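Local structure of inactive glucansucrase (Lactobacillus reuteri, 5JBD) at residues W427-Y431 / N470-Q474; V389-R395 / G466-E471. The protein is a glucansucrase-type protein of glycoside hydrolase family 70, described as inactive, built around a TIM-type barrel and carrying a bound calcium ion. All coordinates share one frame; numbering follows the deposited sequence.

Interaction 1: W427-Y431 / N470-Q474; sequences WQEFY and NETAQ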
ATOM      1  N   TRP A 427      -2.880  19.188  -6.476  1.00 32.71           N
ATOM      2  CA  TRP A 427      -3.246  18.745  -7.843  1.00 32.83           C
ATOM      3  C   TRP A 427      -3.453  19.867  -8.842  1.00 33.72           C
ATOM      4  O   TRP A 427      -3.018  19.763  -9.989  1.00 32.52           O
ATOM      5  CB  TRP A 427      -4.451  17.788  -7.831  1.00 31.76           C
ATOM      6  CG  TRP A 427      -3.963  16.397  -7.637  1.00 31.28           C
ATOM      7  CD1 TRP A 427      -3.982  15.664  -6.489  1.00 31.34           C
ATOM      8  CD2 TRP A 427      -3.289  15.602  -8.619  1.00 30.69           C
ATOM      9  NE1 TRP A 427      -3.391  14.429  -6.711  1.00 30.81           N
ATOM     10  CE2 TRP A 427      -2.960  14.369  -8.010  1.00 30.08           C
ATOM     11  CE3 TRP A 427      -2.952  15.806  -9.970  1.00 30.58           C
ATOM     12  CZ2 TRP A 427      -2.291  13.347  -8.697  1.00 28.72           C
ATOM     13  CZ3 TRP A 427      -2.295  14.786 -10.656  1.00 31.19           C
ATOM     14  CH2 TRP A 427      -1.969  13.572 -10.012  1.00 28.47           C
ATOM     15  N   GLN A 428      -4.092  20.956  -8.413  1.00 37.50           N
ATOM     16  CA  GLN A 428      -4.199  22.134  -9.274  1.00 38.38           C
ATOM     17  C   GLN A 428      -2.788  22.620  -9.643  1.00 36.14           C
ATOM     18  O   GLN A 428      -2.517  22.888 -10.808  1.00 33.19           O
ATOM     19  CB  GLN A 428      -4.993  23.252  -8.601  1.00 46.29           C
ATOM     20  CG  GLN A 428      -5.439  24.336  -9.562  1.00 53.40           C
ATOM     21  CD  GLN A 428      -6.373  25.340  -8.908  1.00 62.61           C
ATOM     22  OE1 GLN A 428      -5.964  26.119  -8.042  1.00 66.68           O
ATOM     23  NE2 GLN A 428      -7.637  25.329  -9.321  1.00 68.72           N
ATOM     24  N   GLU A 429      -1.901  22.697  -8.647  1.00 33.58           N
ATOM     25  CA  GLU A 429      -0.504  23.116  -8.867  1.00 34.16           C
ATOM     26  C   GLU A 429       0.240  22.152  -9.785  1.00 32.45           C
ATOM     27  O   GLU A 429       0.946  22.589 -10.689  1.00 32.44           O
ATOM     28  CB  GLU A 429       0.231  23.265  -7.528  1.00 33.75           C
ATOM     29  CG  GLU A 429      -0.254  24.470  -6.726  1.00 36.20           C
ATOM     30  CD  GLU A 429       0.174  24.446  -5.269  1.00 37.96           C
ATOM     31  OE1 GLU A 429       0.689  23.407  -4.795  1.00 36.69           O
ATOM     32  OE2 GLU A 429      -0.021  25.470  -4.579  1.00 38.19           O
ATOM     33  N   PHE A 430       0.047  20.850  -9.555  1.00 31.04           N
ATOM     34  CA  PHE A 430       0.660  19.818 -10.386  1.00 30.92           C
ATOM     35  C   PHE A 430       0.247  19.908 -11.860  1.00 31.42           C
ATOM     36  O   PHE A 430       1.111  19.943 -12.730  1.00 30.28           O
ATOM     37  CB  PHE A 430       0.370  18.409  -9.848  1.00 30.75           C
ATOM     38  CG  PHE A 430       0.963  17.318 -10.699  1.00 30.90           C
ATOM     39  CD1 PHE A 430       2.266  16.883 -10.479  1.00 31.65           C
ATOM     40  CD2 PHE A 430       0.242  16.766 -11.750  1.00 31.04           C
ATOM     41  CE1 PHE A 430       2.821  15.892 -11.270  1.00 31.78           C
ATOM     42  CE2 PHE A 430       0.796  15.771 -12.549  1.00 32.36           C
ATOM     43  CZ  PHE A 430       2.090  15.339 -12.311  1.00 30.44           C
ATOM     44  N   TYR A 431      -1.060  19.937 -12.146  1.00 32.11           N
ATOM     45  CA  TYR A 431      -1.518  19.948 -13.552  1.00 32.68           C
ATOM     46  C   TYR A 431      -0.995  21.162 -14.317  1.00 33.19           C
ATOM     47  O   TYR A 431      -0.615  21.042 -15.479  1.00 32.30           O
ATOM     48  CB  TYR A 431      -3.046  19.938 -13.685  1.00 34.51           C
ATOM     49  CG  TYR A 431      -3.748  18.632 -13.363  1.00 33.52           C
ATOM     50  CD1 TYR A 431      -3.469  17.459 -14.071  1.00 33.65           C
ATOM     51  CD2 TYR A 431      -4.726  18.589 -12.378  1.00 35.06           C
ATOM     52  CE1 TYR A 431      -4.125  16.270 -13.782  1.00 32.92           C
ATOM     53  CE2 TYR A 431      -5.385  17.412 -12.086  1.00 34.55           C
ATOM     54  CZ  TYR A 431      -5.089  16.260 -12.797  1.00 34.49           C
ATOM     55  OH  TYR A 431      -5.762  15.107 -12.497  1.00 35.84           O
ATOM     56  N   ASN A 470      -5.664  12.138 -17.037  1.00 27.46           N
ATOM     57  CA  ASN A 470      -5.675  13.010 -15.858  1.00 28.66           C
ATOM     58  C   ASN A 470      -6.359  12.265 -14.726  1.00 29.18           C
ATOM     59  O   ASN A 470      -7.569  12.035 -14.750  1.00 29.13           O
ATOM     60  CB  ASN A 470      -6.379  14.336 -16.149  1.00 31.13           C
ATOM     61  CG  ASN A 470      -5.611  15.205 -17.129  1.00 33.14           C
ATOM     62  OD1 ASN A 470      -4.407  15.028 -17.339  1.00 33.58           O
ATOM     63  ND2 ASN A 470      -6.307  16.177 -17.724  1.00 36.09           N
ATOM     64  N   GLU A 471      -5.564  11.863 -13.740  1.00 29.16           N
ATOM     65  CA  GLU A 471      -5.948  10.787 -12.827  1.00 29.54           C
ATOM     66  C   GLU A 471      -6.924  11.191 -11.720  1.00 29.31           C
ATOM     67  O   GLU A 471      -7.483  10.306 -11.076  1.00 29.92           O
ATOM     68  CB  GLU A 471      -4.699  10.118 -12.244  1.00 27.78           C
ATOM     69  CG  GLU A 471      -3.894  10.956 -11.256  1.00 27.42           C
ATOM     70  CD  GLU A 471      -2.445  10.460 -11.165  1.00 27.20           C
ATOM     71  OE1 GLU A 471      -1.650  10.789 -12.056  1.00 24.08           O
ATOM     72  OE2 GLU A 471      -2.118   9.723 -10.218  1.00 25.58           O
ATOM     73  N   THR A 472      -7.123  12.500 -11.498  1.00 29.57           N
ATOM     74  CA  THR A 472      -8.148  12.977 -10.546  1.00 28.91           C
ATOM     75  C   THR A 472      -9.519  13.217 -11.182  1.00 31.60           C
ATOM     76  O   THR A 472     -10.481  13.430 -10.449  1.00 31.11           O
ATOM     77  CB  THR A 472      -7.728  14.271  -9.827  1.00 29.80           C
ATOM     78  OG1 THR A 472      -7.587  15.314 -10.786  1.00 28.75           O
ATOM     79  CG2 THR A 472      -6.410  14.078  -9.085  1.00 30.44           C
ATOM     80  N   ALA A 473      -9.630  13.197 -12.516  1.00 31.00           N
ATOM     81  CA  ALA A 473     -10.935  13.301 -13.161  1.00 33.17           C
ATOM     82  C   ALA A 473     -11.648  11.948 -13.096  1.00 33.96           C
ATOM     83  O   ALA A 473     -11.084  10.952 -12.637  1.00 32.76           O
ATOM     84  CB  ALA A 473     -10.800  13.767 -14.604  1.00 34.60           C
ATOM     85  N   GLN A 474     -12.899  11.916 -13.542  1.00 31.90           N
ATOM     86  CA  GLN A 474     -13.620  10.650 -13.662  1.00 30.58           C
ATOM     87  C   GLN A 474     -12.862   9.697 -14.607  1.00 29.23           C
ATOM     88  O   GLN A 474     -12.094  10.133 -15.485  1.00 28.25           O
ATOM     89  CB  GLN A 474     -15.065  10.883 -14.123  1.00 31.96           C
ATOM     90  CG  GLN A 474     -15.940  11.532 -13.060  1.00 31.63           C
ATOM     91  CD  GLN A 474     -16.183  10.635 -11.870  1.00 30.80           C
ATOM     92  OE1 GLN A 474     -16.685   9.523 -12.014  1.00 30.33           O
ATOM     93  NE2 GLN A 474     -15.849  11.119 -10.678  1.00 31.17           N
TER
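Thr472 meets two aromatic side chains of helix 420-434 at once. Its methyl sits over the indole of Trp427, with CG2 3.5 Å from the centroid of the five-membered ring and 11° off the ring normal, a clear CH-pi contact. Its hydroxyl turns to the other ring: OG1 lies at the edge of the Tyr431 ring, and Thr472 OG1 and Tyr431 OH share a short hydrogen bond of 2.5 Å. The torsion explains this split, for chi1 of 63° tucks OG1 in between the two backbone arms and sends CG2 to the indole. The six-membered end of the indole meets Glu471 obliquely, with CD 3.4 Å from Trp427 CH2; Glu471 OE2 bonds to Tyr464 and OE1 pairs with Arg395. The loop residues form a type I beta turn from Asn470 to Ala473, placed after a strand of the barrel and its short helix 465-468. Trp427 is buried, and Phe659 also meets its ring edge-to-face. The contact is looser where Asn470 borders the Tyr431 ring; both residues are partly exposed. There Asn470 OD1 approaches Tyr431 CE1 obliquely at 3.8 Å, with amide and ring planes 59° apart, while its ND2 bonds to Glu478. A glycerol molecule lies close to the Tyr431 side chain.

Interaction 2: V389-R395 / G466-E471; sequences VTNHDQR and GDLYNE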
ATOM      1  N   VAL A 389       8.200   3.709 -15.401  1.00 22.39           N
ATOM      2  CA  VAL A 389       8.449   5.160 -15.350  1.00 22.79           C
ATOM      3  C   VAL A 389       7.704   5.793 -14.165  1.00 23.73           C
ATOM      4  O   VAL A 389       8.226   6.703 -13.506  1.00 22.42           O
ATOM      5  CB  VAL A 389       8.005   5.835 -16.673  1.00 23.45           C
ATOM      6  CG1 VAL A 389       8.018   7.364 -16.577  1.00 24.26           C
ATOM      7  CG2 VAL A 389       8.905   5.375 -17.832  1.00 23.65           C
ATOM      8  N   THR A 390       6.470   5.337 -13.922  1.00 22.72           N
ATOM      9  CA  THR A 390       5.675   5.830 -12.790  1.00 23.49           C
ATOM     10  C   THR A 390       4.851   4.697 -12.187  1.00 22.33           C
ATOM     11  O   THR A 390       4.472   3.766 -12.890  1.00 22.42           O
ATOM     12  CB  THR A 390       4.703   6.964 -13.227  1.00 23.58           C
ATOM     13  OG1 THR A 390       5.309   7.807 -14.222  1.00 22.37           O
ATOM     14  CG2 THR A 390       4.284   7.819 -12.022  1.00 24.74           C
ATOM     15  N   ASN A 391       4.585   4.777 -10.890  1.00 21.76           N
ATOM     16  CA  ASN A 391       3.505   4.008 -10.280  1.00 21.51           C
ATOM     17  C   ASN A 391       2.723   4.889  -9.296  1.00 22.23           C
ATOM     18  O   ASN A 391       3.066   6.064  -9.073  1.00 23.09           O
ATOM     19  CB  ASN A 391       4.025   2.706  -9.644  1.00 21.59           C
ATOM     20  CG  ASN A 391       4.976   2.944  -8.487  1.00 22.04           C
ATOM     21  OD1 ASN A 391       4.766   3.831  -7.655  1.00 23.05           O
ATOM     22  ND2 ASN A 391       6.036   2.132  -8.423  1.00 20.58           N
ATOM     23  N   HIS A 392       1.664   4.338  -8.726  1.00 22.60           N
ATOM     24  CA  HIS A 392       0.759   5.112  -7.840  1.00 23.78           C
ATOM     25  C   HIS A 392       1.478   5.726  -6.625  1.00 23.67           C
ATOM     26  O   HIS A 392       1.170   6.850  -6.222  1.00 23.73           O
ATOM     27  CB  HIS A 392      -0.426   4.249  -7.373  1.00 23.69           C
ATOM     28  CG  HIS A 392      -0.024   3.084  -6.532  1.00 25.36           C
ATOM     29  ND1 HIS A 392       0.398   1.884  -7.071  1.00 26.85           N
ATOM     30  CD2 HIS A 392       0.071   2.944  -5.192  1.00 26.72           C
ATOM     31  CE1 HIS A 392       0.707   1.053  -6.098  1.00 27.35           C
ATOM     32  NE2 HIS A 392       0.514   1.668  -4.946  1.00 27.77           N
ATOM     33  N   ASP A 393       2.453   5.006  -6.081  1.00 22.77           N
ATOM     34  CA  ASP A 393       3.234   5.500  -4.936  1.00 24.66           C
ATOM     35  C   ASP A 393       4.163   6.648  -5.304  1.00 24.74           C
ATOM     36  O   ASP A 393       4.369   7.566  -4.503  1.00 26.80           O
ATOM     37  CB  ASP A 393       4.071   4.390  -4.305  1.00 25.13           C
ATOM     38  CG  ASP A 393       3.261   3.447  -3.464  1.00 26.77           C
ATOM     39  OD1 ASP A 393       2.423   3.927  -2.671  1.00 29.02           O
ATOM     40  OD2 ASP A 393       3.486   2.229  -3.575  1.00 25.97           O
ATOM     41  N   GLN A 394       4.731   6.614  -6.507  1.00 23.94           N
ATOM     42  CA  GLN A 394       5.645   7.680  -6.924  1.00 24.84           C
ATOM     43  C   GLN A 394       4.911   9.005  -7.199  1.00 25.17           C
ATOM     44  O   GLN A 394       5.434  10.083  -6.881  1.00 25.80           O
ATOM     45  CB  GLN A 394       6.513   7.250  -8.117  1.00 23.68           C
ATOM     46  CG  GLN A 394       7.375   6.018  -7.832  1.00 24.32           C
ATOM     47  CD  GLN A 394       8.187   6.144  -6.551  1.00 24.18           C
ATOM     48  OE1 GLN A 394       8.778   7.183  -6.283  1.00 24.85           O
ATOM     49  NE2 GLN A 394       8.201   5.091  -5.752  1.00 25.78           N
ATOM     50  N   ARG A 395       3.728   8.921  -7.789  1.00 23.90           N
ATOM     51  CA  ARG A 395       2.873  10.100  -7.929  1.00 25.00           C
ATOM     52  C   ARG A 395       2.466  10.648  -6.553  1.00 24.94           C
ATOM     53  O   ARG A 395       2.500  11.860  -6.353  1.00 26.57           O
ATOM     54  CB  ARG A 395       1.636   9.811  -8.779  1.00 24.91           C
ATOM     55  CG  ARG A 395       0.840  11.062  -9.132  1.00 25.36           C
ATOM     56  CD  ARG A 395       1.519  11.874 -10.215  1.00 25.30           C
ATOM     57  NE  ARG A 395       1.062  11.451 -11.543  1.00 25.64           N
ATOM     58  CZ  ARG A 395       1.814  11.342 -12.640  1.00 25.81           C
ATOM     59  NH1 ARG A 395       3.137  11.568 -12.626  1.00 26.85           N
ATOM     60  NH2 ARG A 395       1.232  10.969 -13.776  1.00 25.11           N
ATOM     61  N   GLY A 466      -2.110   7.079 -14.764  1.00 23.30           N
ATOM     62  CA  GLY A 466      -1.986   8.541 -14.658  1.00 25.08           C
ATOM     63  C   GLY A 466      -1.049   9.256 -15.640  1.00 25.19           C
ATOM     64  O   GLY A 466      -0.986  10.494 -15.642  1.00 25.91           O
ATOM     65  N   ASP A 467      -0.283   8.497 -16.432  1.00 24.50           N
ATOM     66  CA  ASP A 467       0.516   9.060 -17.513  1.00 23.97           C
ATOM     67  C   ASP A 467      -0.255   9.078 -18.830  1.00 24.67           C
ATOM     68  O   ASP A 467       0.104   9.832 -19.741  1.00 23.76           O
ATOM     69  CB  ASP A 467       1.847   8.297 -17.667  1.00 24.33           C
ATOM     70  CG  ASP A 467       2.799   8.526 -16.491  1.00 23.56           C
ATOM     71  OD1 ASP A 467       2.724   9.606 -15.866  1.00 22.93           O
ATOM     72  OD2 ASP A 467       3.630   7.628 -16.197  1.00 24.21           O
ATOM     73  N   LEU A 468      -1.338   8.294 -18.923  1.00 24.89           N
ATOM     74  CA  LEU A 468      -2.256   8.351 -20.078  1.00 25.57           C
ATOM     75  C   LEU A 468      -3.481   9.239 -19.840  1.00 25.85           C
ATOM     76  O   LEU A 468      -4.001   9.809 -20.791  1.00 26.49           O
ATOM     77  CB  LEU A 468      -2.728   6.949 -20.472  1.00 26.47           C
ATOM     78  CG  LEU A 468      -1.661   5.931 -20.910  1.00 26.30           C
ATOM     79  CD1 LEU A 468      -2.324   4.655 -21.412  1.00 26.72           C
ATOM     80  CD2 LEU A 468      -0.757   6.501 -21.985  1.00 26.92           C
ATOM     81  N   TYR A 469      -3.932   9.366 -18.592  1.00 25.93           N
ATOM     82  CA  TYR A 469      -5.156  10.104 -18.266  1.00 26.90           C
ATOM     83  C   TYR A 469      -4.922  11.023 -17.075  1.00 27.33           C
ATOM     84  O   TYR A 469      -4.088  10.719 -16.204  1.00 24.80           O
ATOM     85  CB  TYR A 469      -6.305   9.118 -17.963  1.00 26.33           C
ATOM     86  CG  TYR A 469      -6.636   8.253 -19.163  1.00 26.83           C
ATOM     87  CD1 TYR A 469      -7.517   8.709 -20.160  1.00 28.12           C
ATOM     88  CD2 TYR A 469      -6.032   6.999 -19.334  1.00 25.24           C
ATOM     89  CE1 TYR A 469      -7.791   7.934 -21.288  1.00 29.22           C
ATOM     90  CE2 TYR A 469      -6.305   6.217 -20.451  1.00 26.26           C
ATOM     91  CZ  TYR A 469      -7.170   6.674 -21.426  1.00 27.64           C
ATOM     92  OH  TYR A 469      -7.430   5.896 -22.535  1.00 28.39           O
ATOM     93  N   ASN A 470      -5.664  12.138 -17.037  1.00 27.46           N
ATOM     94  CA  ASN A 470      -5.675  13.010 -15.858  1.00 28.66           C
ATOM     95  C   ASN A 470      -6.359  12.265 -14.726  1.00 29.18           C
ATOM     96  O   ASN A 470      -7.569  12.035 -14.750  1.00 29.13           O
ATOM     97  CB  ASN A 470      -6.379  14.336 -16.149  1.00 31.13           C
ATOM     98  CG  ASN A 470      -5.611  15.205 -17.129  1.00 33.14           C
ATOM     99  OD1 ASN A 470      -4.407  15.028 -17.339  1.00 33.58           O
ATOM    100  ND2 ASN A 470      -6.307  16.177 -17.724  1.00 36.09           N
ATOM    101  N   GLU A 471      -5.564  11.863 -13.740  1.00 29.16           N
ATOM    102  CA  GLU A 471      -5.948  10.787 -12.827  1.00 29.54           C
ATOM    103  C   GLU A 471      -6.924  11.191 -11.720  1.00 29.31           C
ATOM    104  O   GLU A 471      -7.483  10.306 -11.076  1.00 29.92           O
ATOM    105  CB  GLU A 471      -4.699  10.118 -12.244  1.00 27.78           C
ATOM    106  CG  GLU A 471      -3.894  10.956 -11.256  1.00 27.42           C
ATOM    107  CD  GLU A 471      -2.445  10.460 -11.165  1.00 27.20           C
ATOM    108  OE1 GLU A 471      -1.650  10.789 -12.056  1.00 24.08           O
ATOM    109  OE2 GLU A 471      -2.118   9.723 -10.218  1.00 25.58           O
TER
HETATM  110  O   HOH W   1       4.676  11.333 -15.168  1.00 22.95           O
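Two neighbouring parallel strands of the TIM-type barrel, 385-388 and 460-464, run into a loop leading to helix 392-406 and into the short helix 465-468, and Arg395 reaches from the one helix to the other. Arg395 stands in the first turn of helix 392-406. Its CG points away from the backbone N (chi1 -171°), and bends at chi2 and chi3 then swing the guanidinium over to the 466-471 segment. Arg395 NE gives a nearly straight bond to Glu471 OE1, at 2.8 Å with an N-H...O angle of 172°. The oxygen lies in the guanidinium plane and is met on its syn side, although the donor is 33° out of the carboxylate plane. The same oxygen also receives a weak bond from NH2. The main ionic partner of Arg395 NH2 is Asp467 OD1 at 2.9 Å, which it meets from above the carboxylate plane. Arg395 NH2 also makes a weak bond to Gly466 O, 2.9 Å away. A water accepts from Arg395 NH1 at 3.0 Å and donates to Asp467 OD1 at 2.7 Å, closing a second path between the two groups.

The other oxygen of Asp467 is held as well. Thr390 OG1 donates to the syn lone pair of Asp467 OD2, 2.6 Å away, and Tyr450 adds a further bond to OD2. Glu471 OE2 is bound by Tyr464 and Ser657, which help fix the carboxylate that faces Arg395. Thr390, Arg395, Asp467 and Glu471 are buried; the two carboxylates probably help offset the cost of burying the arginine charge. Beside them Asn391 is the N-cap of helix 392-406, its OD1 accepting from Gln394 N. The whole is a buried salt-bridge network of Arg395, Asp467 and Glu471, joining segments that follow adjacent strands of a TIM-type barrel.

Overall arrangement
The centres of the two contacts are about 11 Å apart. Their segments overlap at Asn470 and Glu471, and Glu471 makes contacts in both. Along the chain, strand 385-388 and helix 392-406 come first, then helix 420-434, then strand 460-464 with helix 465-468 and the loop after it. Both interactions end on this last stretch. Interaction 2 is fully buried and interaction 1 partly; their centres lie about 15 and 21 Å from the centre of the chain. They touch directly, with Trp427 CH2 3.9 Å from Arg395 CG. Residues 466-474, which follow strand 460-464, thus bridge two consecutive helices, by an ionic network on one and by aromatic packing and a hydroxyl bond on the other.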